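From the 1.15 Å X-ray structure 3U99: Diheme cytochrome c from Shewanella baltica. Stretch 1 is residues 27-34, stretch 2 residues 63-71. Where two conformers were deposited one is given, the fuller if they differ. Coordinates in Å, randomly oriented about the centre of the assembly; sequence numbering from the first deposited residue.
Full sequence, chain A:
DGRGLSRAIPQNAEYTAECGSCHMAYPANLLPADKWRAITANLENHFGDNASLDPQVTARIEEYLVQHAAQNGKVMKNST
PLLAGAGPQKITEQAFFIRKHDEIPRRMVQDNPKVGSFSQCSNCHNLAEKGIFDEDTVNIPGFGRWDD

Stretch 1 (27-34) PANLLPAD
Stretch 2 63-71: EYLVQHAAQ

Residues 28-30 of stretch 1 form a 3-10 segment, closed by Leu 30 N to Pro 27 O at 3.2 Å. Leu 31 is extended (phi/psi -138/152), as is Pro 32 (-76/167), the N-cap of a helix that starts at Ala 33. Stretch 2 begins as the end of a helix, with Gln 67 N to Glu 63 O at 3.0 Å and His 68 N to Tyr 64 O at 3.1 Å. His 68 (-107/14) leaves helical geometry. Ala 69 (-65/164) and Ala 70 (-55/136) are extended.

The CA atoms of Asn 29 and Ala 70 lie 4.2 Å apart, and those of Ala 33 and Val 66 4.6 Å. Between these two pairs the numbering rises in stretch 1 and falls in stretch 2. One direct hydrogen bond joins them: Ala 70 N donates to Leu 31 O at 2.9 Å, with an angle of 149°. Two CA-H...O contacts flank it, Ala 69 CA to Ala 28 O at 3.4 Å and Pro 32 CA to Ala 70 O at 3.5 Å. Ala 33 N and Ala 70 O are 4.3 Å apart, too far to bond directly. A water bridges them, accepting from Ala 33 N at 2.9 Å and donating to Ala 70 O at 2.6 Å.

Alanines make many of the close contacts. Ala 28 CB points toward stretch 2, 3.5 Å from His 68 O, 3.9 Å from Leu 65 CD2 and 4.1 Å from Tyr 64 CE2. Leu 65 is m,t; Tyr 64 has chi1 t and chi2 76°. A second water links Ala 28 N (2.9 Å) to Tyr 64 OH (2.7 Å). Ala 33 CB also points toward stretch 2, 4.0 Å from Val 66 CG1 (chi1 t) and 4.1 Å from Ala 69 CB. His 68 (chi1 m, chi2 91°) turns back on its helix, ND1 donating to Tyr 64 O at 2.9 Å.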

# COMPACT_ATOMS: atom_id res chain seq x y z
N PRO A 27 -1.94 -2.31 4.46
CA PRO A 27 -2.03 -2.38 5.93
C PRO A 27 -1.72 -1.04 6.56
O PRO A 27 -0.79 -0.32 6.18
CB PRO A 27 -0.98 -3.43 6.29
CG PRO A 27 -1.01 -4.37 5.10
CD PRO A 27 -1.18 -3.46 3.91
N ALA A 28 -2.49 -0.70 7.57
CA ALA A 28 -2.33 0.58 8.29
C ALA A 28 -0.96 0.74 8.87
O ALA A 28 -0.47 1.87 9.05
CB ALA A 28 -3.34 0.68 9.41
N ASN A 29 -0.28 -0.35 9.28
CA ASN A 29 1.01 -0.24 9.94
C ASN A 29 2.18 0.04 9.01
O ASN A 29 3.34 0.07 9.49
CB ASN A 29 1.28 -1.41 10.88
CG ASN A 29 1.51 -2.70 10.18
OD1 ASN A 29 1.64 -2.71 8.97
ND2 ASN A 29 1.50 -3.75 11.00
N LEU A 30 1.89 0.33 7.76
CA LEU A 30 2.95 0.72 6.81
C LEU A 30 3.28 2.21 6.82
O LEU A 30 4.29 2.59 6.24
CB LEU A 30 2.61 0.30 5.37
CG LEU A 30 2.54 -1.24 5.18
CD1 LEU A 30 2.04 -1.54 3.79
CD2 LEU A 30 3.88 -1.89 5.41
N LEU A 31 2.43 3.05 7.47
CA LEU A 31 2.73 4.45 7.61
C LEU A 31 2.39 4.91 9.02
O LEU A 31 1.47 4.36 9.61
CB LEU A 31 1.91 5.30 6.62
CG LEU A 31 2.27 5.20 5.15
CD1 LEU A 31 1.26 5.97 4.27
CD2 LEU A 31 3.66 5.71 4.82
N PRO A 32 3.08 5.92 9.50
CA PRO A 32 2.65 6.54 10.75
C PRO A 32 1.43 7.42 10.56
O PRO A 32 1.08 7.80 9.42
CB PRO A 32 3.90 7.34 11.12
CG PRO A 32 4.55 7.72 9.83
CD PRO A 32 4.28 6.53 8.93
N ALA A 33 0.81 7.80 11.67
CA ALA A 33 -0.45 8.50 11.63
C ALA A 33 -0.40 9.80 10.85
O ALA A 33 -1.35 10.07 10.11
CB ALA A 33 -0.95 8.73 13.05
N ASP A 34 0.64 10.61 10.99
CA ASP A 34 0.59 11.88 10.30
C ASP A 34 0.64 11.70 8.80
O ASP A 34 0.07 12.49 8.05
CB ASP A 34 1.74 12.77 10.73
CG ASP A 34 3.12 12.22 10.54
OD1 ASP A 34 4.07 13.00 10.35
OD2 ASP A 34 3.36 11.03 10.58
N GLU A 63 -9.88 7.54 11.08
CA GLU A 63 -9.77 7.11 12.45
C GLU A 63 -9.18 5.69 12.55
O GLU A 63 -8.33 5.42 13.42
CB GLU A 63 -11.15 7.19 13.09
CG GLU A 63 -11.64 8.60 13.38
CD GLU A 63 -10.99 9.10 14.66
OE1 GLU A 63 -9.89 8.62 15.02
OE2 GLU A 63 -11.61 9.94 15.36
N TYR A 64 -9.55 4.81 11.66
CA TYR A 64 -9.02 3.45 11.60
C TYR A 64 -7.51 3.54 11.35
O TYR A 64 -6.71 2.89 12.02
CB TYR A 64 -9.77 2.65 10.48
CG TYR A 64 -9.01 1.34 10.35
CD1 TYR A 64 -9.12 0.31 11.26
CD2 TYR A 64 -8.14 1.13 9.28
CE1 TYR A 64 -8.39 -0.90 11.10
CE2 TYR A 64 -7.38 -0.02 9.13
CZ TYR A 64 -7.51 -1.04 10.05
OH TYR A 64 -6.77 -2.15 9.91
N LEU A 65 -7.08 4.30 10.33
CA LEU A 65 -5.69 4.34 9.95
C LEU A 65 -4.85 4.95 11.04
O LEU A 65 -3.76 4.46 11.30
CB LEU A 65 -5.57 5.12 8.63
CG LEU A 65 -6.06 4.39 7.38
CD1 LEU A 65 -6.14 5.34 6.18
CD2 LEU A 65 -5.14 3.24 7.02
N VAL A 66 -5.32 6.04 11.64
CA VAL A 66 -4.56 6.67 12.70
C VAL A 66 -4.38 5.74 13.87
O VAL A 66 -3.29 5.60 14.43
CB VAL A 66 -5.24 7.99 13.08
CG1 VAL A 66 -4.66 8.46 14.41
CG2 VAL A 66 -5.06 9.04 11.98
N GLN A 67 -5.45 5.08 14.29
CA GLN A 67 -5.37 4.19 15.46
C GLN A 67 -4.43 3.03 15.26
O GLN A 67 -3.74 2.62 16.18
CB GLN A 67 -6.80 3.71 15.76
CG GLN A 67 -6.85 2.77 16.91
CD GLN A 67 -6.52 3.47 18.24
OE1 GLN A 67 -6.85 4.63 18.44
NE2 GLN A 67 -5.84 2.75 19.16
N HIS A 68 -4.37 2.49 14.05
CA HIS A 68 -3.63 1.27 13.74
C HIS A 68 -2.36 1.54 12.96
O HIS A 68 -1.71 0.61 12.47
CB HIS A 68 -4.53 0.30 12.95
CG HIS A 68 -5.72 -0.06 13.75
ND1 HIS A 68 -6.90 0.60 13.73
CD2 HIS A 68 -5.87 -1.06 14.64
CE1 HIS A 68 -7.80 0.04 14.59
NE2 HIS A 68 -7.15 -0.96 15.13
N ALA A 69 -1.93 2.79 12.91
CA ALA A 69 -0.74 3.22 12.20
C ALA A 69 0.52 2.63 12.79
O ALA A 69 0.56 2.18 13.92
CB ALA A 69 -0.63 4.72 12.26
N ALA A 70 1.58 2.72 11.99
CA ALA A 70 2.90 2.46 12.51
C ALA A 70 3.15 3.35 13.71
O ALA A 70 2.88 4.54 13.67
CB ALA A 70 3.93 2.73 11.40
N GLN A 71 3.70 2.84 14.78
CA GLN A 71 3.97 3.68 15.93
C GLN A 71 5.37 4.27 15.91
O GLN A 71 5.61 5.16 16.75
CB GLN A 71 3.68 2.82 17.18
CG GLN A 71 2.23 2.37 17.26
CD GLN A 71 1.27 3.56 17.35
OE1 GLN A 71 1.32 4.36 18.30
NE2 GLN A 71 0.39 3.72 16.34
O HOH W 1 -4.48 -2.61 8.47
O HOH W 2 1.76 6.88 14.20